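Local coordinates for protein Exo-beta-1,4-mannosidase (PDB 4LYP) that probably hydrolyses terminal beta-1,4-linked mannose units from mannosides and can transfer them to acceptor molecules, as a family 5 glycoside hydrolase built on a TIM barrel, at residues G126-L131 with K222-D227; Y133-M138 with P228-W233. One frame throughout, in Å; residues are numbered along the deposited sequence.

Contact 1 of 2, residues G126-L131 with K222-D227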
# COMPACT_ATOMS: atom_id res chain seq x y z
N GLY A 126 6.31 0.07 -21.50
CA GLY A 126 7.47 -0.42 -20.75
C GLY A 126 7.09 -0.51 -19.26
O GLY A 126 7.47 -1.49 -18.53
N VAL A 127 6.42 0.47 -18.73
CA VAL A 127 6.09 0.47 -17.32
C VAL A 127 4.97 -0.61 -17.06
O VAL A 127 5.06 -1.35 -16.10
CB VAL A 127 5.61 1.88 -16.84
CG1 VAL A 127 5.14 1.83 -15.40
CG2 VAL A 127 6.75 2.87 -17.02
N PHE A 128 4.00 -0.72 -17.93
CA PHE A 128 2.99 -1.75 -17.78
C PHE A 128 3.57 -3.13 -17.75
O PHE A 128 3.16 -4.00 -16.96
CB PHE A 128 1.92 -1.57 -18.87
CG PHE A 128 0.49 -1.81 -18.43
CD1 PHE A 128 0.13 -2.78 -17.48
CD2 PHE A 128 -0.53 -0.95 -18.97
CE1 PHE A 128 -1.22 -2.92 -17.11
CE2 PHE A 128 -1.87 -1.17 -18.66
CZ PHE A 128 -2.22 -2.10 -17.70
N VAL A 129 4.55 -3.37 -18.64
CA VAL A 129 5.21 -4.69 -18.63
C VAL A 129 5.90 -4.93 -17.28
O VAL A 129 6.01 -6.09 -16.85
CB VAL A 129 6.14 -4.78 -19.87
CG1 VAL A 129 7.14 -5.95 -19.72
CG2 VAL A 129 5.37 -4.91 -21.15
N GLY A 130 6.38 -3.88 -16.61
CA GLY A 130 6.95 -4.08 -15.29
C GLY A 130 5.93 -4.67 -14.33
O GLY A 130 6.27 -5.48 -13.47
N LEU A 131 4.68 -4.20 -14.42
CA LEU A 131 3.62 -4.79 -13.56
C LEU A 131 3.38 -6.26 -13.93
O LEU A 131 3.21 -7.12 -13.04
CB LEU A 131 2.33 -3.94 -13.70
CG LEU A 131 1.15 -4.33 -12.78
CD1 LEU A 131 1.53 -4.33 -11.30
CD2 LEU A 131 0.04 -3.36 -13.04
N LYS A 222 -1.84 -14.68 -18.39
CA LYS A 222 -3.09 -14.57 -17.64
C LYS A 222 -3.73 -13.21 -17.79
O LYS A 222 -3.03 -12.17 -17.72
CB LYS A 222 -2.86 -14.89 -16.14
CG LYS A 222 -2.49 -16.33 -15.92
CD LYS A 222 -2.30 -16.66 -14.45
CE LYS A 222 -0.90 -16.21 -13.94
NZ LYS A 222 -0.78 -16.41 -12.43
N ILE A 223 -5.04 -13.17 -17.94
CA ILE A 223 -5.75 -11.88 -17.85
C ILE A 223 -5.83 -11.54 -16.36
O ILE A 223 -6.12 -12.40 -15.52
CB ILE A 223 -7.14 -11.98 -18.46
CG1 ILE A 223 -7.03 -12.49 -19.92
CG2 ILE A 223 -7.82 -10.60 -18.39
CD1 ILE A 223 -6.29 -11.67 -20.81
N TYR A 224 -5.57 -10.25 -16.03
CA TYR A 224 -5.46 -9.93 -14.56
C TYR A 224 -6.68 -10.37 -13.76
O TYR A 224 -6.56 -10.90 -12.66
CB TYR A 224 -5.15 -8.46 -14.35
CG TYR A 224 -3.74 -8.01 -14.60
CD1 TYR A 224 -2.81 -8.71 -15.40
CD2 TYR A 224 -3.31 -6.80 -14.04
CE1 TYR A 224 -1.52 -8.22 -15.61
CE2 TYR A 224 -2.05 -6.28 -14.27
CZ TYR A 224 -1.17 -6.96 -15.05
OH TYR A 224 0.07 -6.43 -15.28
N LYS A 225 -7.90 -10.05 -14.27
CA LYS A 225 -9.13 -10.36 -13.55
C LYS A 225 -9.36 -11.87 -13.38
O LYS A 225 -10.20 -12.26 -12.58
CB LYS A 225 -10.34 -9.75 -14.21
CG LYS A 225 -10.66 -10.28 -15.61
CD LYS A 225 -11.78 -9.44 -16.29
CE LYS A 225 -12.19 -10.09 -17.58
NZ LYS A 225 -13.20 -9.22 -18.24
N GLU A 226 -8.58 -12.72 -14.08
CA GLU A 226 -8.65 -14.16 -13.91
C GLU A 226 -7.45 -14.70 -13.17
O GLU A 226 -7.30 -15.94 -13.09
CB GLU A 226 -8.77 -14.79 -15.33
CG GLU A 226 -10.04 -14.40 -16.04
CD GLU A 226 -11.24 -15.00 -15.36
OE1 GLU A 226 -11.13 -16.04 -14.68
OE2 GLU A 226 -12.30 -14.61 -15.76
N ASP A 227 -6.58 -13.85 -12.62
CA ASP A 227 -5.34 -14.34 -12.05
C ASP A 227 -5.49 -14.45 -10.54
O ASP A 227 -5.64 -13.44 -9.86
CB ASP A 227 -4.22 -13.31 -12.39
CG ASP A 227 -2.87 -13.78 -12.00
OD1 ASP A 227 -2.74 -14.85 -11.33
OD2 ASP A 227 -1.88 -13.14 -12.41
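Tyr-224 carries the whole of this buried contact: it alone in 222-227 reaches Phe-128 and Leu-131, which lie on one flank of helix 125-140. Lys-222 folds back on its own loop, its NZ lying 2.7 Å from Asp-227 OD1 in a salt bridge, with the ammonium above the carboxylate plane, 40° out of it; the same ammonium pairs with Asp-139, farther along the helix. Ile-223 opens a short 3-10 turn, its O taking the N-H of Glu-226, and the O of Tyr-224 takes that of Asp-227 in turn. From this tight turn Tyr-224 heads toward the helix, its CG beside the backbone N and anti to the carbonyl carbon (chi1 -77°). The phenol end arrives against the branch point of Leu-131, with Tyr-224 OH 3.4 Å from Leu-131 CG. One methyl, Leu-131 CD2, sits at the edge of the tyrosine ring in its plane, 3.8 Å from Tyr-224 CE2. Leu-131 puts that branch there with CG anti to its backbone N (chi1 -175°). Phe-128 is a looser neighbour: Tyr-224 OH approaches the edge of its ring near the ring plane, 4.2 Å from Phe-128 CE1, while Arg-215 makes a cation-pi contact with the same phenylalanine. Asp-227 closes the loop, and its OD1 also receives the N-H of Val-229. What follows chemically is a division of labour on one side chain. The tyrosine ring and its hydroxyl pack against carbon, yet the hydroxyl is not stranded among apolar atoms, because it hydrogen-bonds with Asp-132, the residue directly after Leu-131 on the helix. Packing and polar pairing thus fasten the loop to neighbouring positions of one helix.

Contact 2 of 2, residues Y133-M138 with P228-W233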
# COMPACT_ATOMS: atom_id res chain seq x y z
N TYR A 133 5.68 -8.37 -15.01
CA TYR A 133 6.79 -9.10 -14.42
C TYR A 133 6.68 -9.17 -12.90
O TYR A 133 6.99 -10.20 -12.30
CB TYR A 133 8.15 -8.48 -14.79
CG TYR A 133 8.69 -8.95 -16.10
CD1 TYR A 133 9.32 -10.15 -16.20
CD2 TYR A 133 8.49 -8.20 -17.27
CE1 TYR A 133 9.82 -10.61 -17.44
CE2 TYR A 133 8.97 -8.63 -18.50
CZ TYR A 133 9.61 -9.84 -18.59
OH TYR A 133 10.11 -10.29 -19.77
N LEU A 134 6.22 -8.08 -12.27
CA LEU A 134 5.98 -8.13 -10.83
C LEU A 134 5.04 -9.25 -10.45
O LEU A 134 5.34 -10.08 -9.58
CB LEU A 134 5.47 -6.75 -10.39
CG LEU A 134 5.01 -6.70 -8.89
CD1 LEU A 134 6.17 -6.97 -7.96
CD2 LEU A 134 4.44 -5.32 -8.65
N LEU A 135 3.92 -9.34 -11.17
CA LEU A 135 2.92 -10.32 -10.84
C LEU A 135 3.39 -11.73 -11.18
O LEU A 135 3.05 -12.67 -10.47
CB LEU A 135 1.60 -10.02 -11.55
CG LEU A 135 0.86 -8.80 -10.97
CD1 LEU A 135 -0.31 -8.35 -11.86
CD2 LEU A 135 0.34 -9.11 -9.57
N ASP A 136 4.19 -11.90 -12.25
CA ASP A 136 4.70 -13.19 -12.58
C ASP A 136 5.72 -13.67 -11.53
O ASP A 136 5.72 -14.86 -11.16
CB ASP A 136 5.34 -13.21 -13.98
CG ASP A 136 5.80 -14.60 -14.32
OD1 ASP A 136 4.94 -15.46 -14.51
OD2 ASP A 136 7.03 -14.83 -14.34
N THR A 137 6.56 -12.76 -11.03
CA THR A 137 7.54 -13.11 -10.03
C THR A 137 6.86 -13.44 -8.72
O THR A 137 7.23 -14.40 -8.02
CB THR A 137 8.58 -12.00 -9.87
OG1 THR A 137 9.10 -11.64 -11.17
CG2 THR A 137 9.71 -12.39 -8.96
N MET A 138 5.84 -12.67 -8.35
CA MET A 138 5.02 -12.97 -7.15
C MET A 138 4.44 -14.38 -7.29
O MET A 138 4.44 -15.15 -6.32
CB MET A 138 3.94 -11.94 -7.00
CG MET A 138 4.52 -10.62 -6.51
SD MET A 138 3.27 -9.32 -6.37
CE MET A 138 2.36 -10.00 -4.99
N PRO A 228 -5.40 -15.69 -10.00
CA PRO A 228 -5.55 -15.85 -8.56
C PRO A 228 -4.32 -15.36 -7.78
O PRO A 228 -4.33 -15.38 -6.54
CB PRO A 228 -5.75 -17.34 -8.36
CG PRO A 228 -4.94 -17.91 -9.51
CD PRO A 228 -5.16 -17.00 -10.68
N VAL A 229 -3.26 -14.90 -8.47
CA VAL A 229 -2.17 -14.21 -7.75
C VAL A 229 -2.66 -12.87 -7.19
O VAL A 229 -2.11 -12.38 -6.21
CB VAL A 229 -0.96 -14.05 -8.70
CG1 VAL A 229 0.11 -13.16 -8.10
CG2 VAL A 229 -0.38 -15.45 -9.02
N ILE A 230 -3.66 -12.25 -7.83
CA ILE A 230 -4.24 -11.03 -7.30
C ILE A 230 -5.21 -11.42 -6.19
O ILE A 230 -6.21 -12.12 -6.46
CB ILE A 230 -4.89 -10.24 -8.46
CG1 ILE A 230 -3.78 -9.69 -9.36
CG2 ILE A 230 -5.78 -9.11 -7.89
CD1 ILE A 230 -4.28 -9.14 -10.67
N MET A 231 -4.95 -10.95 -4.98
CA MET A 231 -5.86 -11.11 -3.84
C MET A 231 -7.02 -10.14 -3.94
O MET A 231 -8.18 -10.50 -3.65
CB MET A 231 -5.06 -10.88 -2.53
CG MET A 231 -6.01 -10.69 -1.35
SD MET A 231 -5.08 -10.65 0.19
CE MET A 231 -6.26 -9.84 1.29
N SER A 232 -6.72 -8.88 -4.19
CA SER A 232 -7.78 -7.87 -4.17
C SER A 232 -7.48 -6.72 -5.11
O SER A 232 -6.29 -6.43 -5.40
CB SER A 232 -8.03 -7.36 -2.74
OG SER A 232 -6.89 -6.67 -2.33
N TRP A 233 -8.54 -6.07 -5.55
CA TRP A 233 -8.46 -4.74 -6.21
C TRP A 233 -8.78 -3.73 -5.15
O TRP A 233 -9.78 -3.84 -4.45
CB TRP A 233 -9.52 -4.63 -7.29
CG TRP A 233 -9.27 -5.63 -8.38
CD1 TRP A 233 -9.95 -6.83 -8.63
CD2 TRP A 233 -8.23 -5.58 -9.38
NE1 TRP A 233 -9.36 -7.50 -9.68
CE2 TRP A 233 -8.32 -6.77 -10.16
CE3 TRP A 233 -7.24 -4.63 -9.69
CZ2 TRP A 233 -7.45 -7.04 -11.20
CZ3 TRP A 233 -6.36 -4.90 -10.71
CH2 TRP A 233 -6.48 -6.08 -11.47
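Leu-135 and Met-138, three residues apart on helix 125-140, face Val-229, just ahead of strand 230-234, and Ile-230, its first residue, a helix-on-strand contact of the kind that covers the outside of a TIM barrel. Side chain to side chain, the interaction is apolar. Val-229 is the nearest partner of the helix: its CG1, set anti to the backbone N (chi1 171°), touches both helical residues, 4.2 Å from Met-138 CB and 4.3 Å from Leu-135 CD2. The same methyl lies 3.8 Å from Leu-135 O, so the valine touches the helix backbone as well as its side chains. Ile-230 joins through its longer branch. Its side chain crosses that of Leu-135 at a slant, with Ile-230 CG1 4.2 Å from Leu-135 CD2, whereas its other branch, CG2, lies over one face of the Trp-233 indole, displaced toward the rim. Strand 144-148, which follows the helix in the chain and runs parallel beside 230-234, completes this apolar layer: Leu-135 and Met-138 both rest on its Ala-145.

Polar bonds serve each partner separately. On the strand side, Val-229, Met-231 and Ser-232 share backbone hydrogen bonds with Ala-145, and Trp-233 with Leu-262 on the next strand, which holds the valine and isoleucine in place within the barrel wall. On the helix side, Thr-137 looks toward helix 78-90, touching Met-81 and Ile-85, and its hydroxyl donates within the helix. Tyr-133 O is gripped twice by this one residue: Thr-137 N donates to it over 2.9 Å, and Thr-137 OG1 over 2.8 Å from the opposite face of the carbonyl plane, tilted 35° out of it.

Contact 1 and contact 2 lie on the same side of the chain's centre, their own centres about 8 Å apart, and both use helix 125-140. Segments 126-131 and 133-138 come in succession on the helix; some ninety residues later, 222-227 and 228-233 follow in the same order, passing from loop into strand 230-234. The two contacts also touch: Tyr-224 CZ lies 3.6 Å from Leu-135 CD1, and Tyr-224 CB 4.0 Å from Trp-233 CH2. Further along the chain, Glu-238 lines a pocket that holds guanidine. Helix, loop and barrel strand form one continuous packed layer, in which consecutive pieces of one helix meet consecutive pieces of a loop and strand.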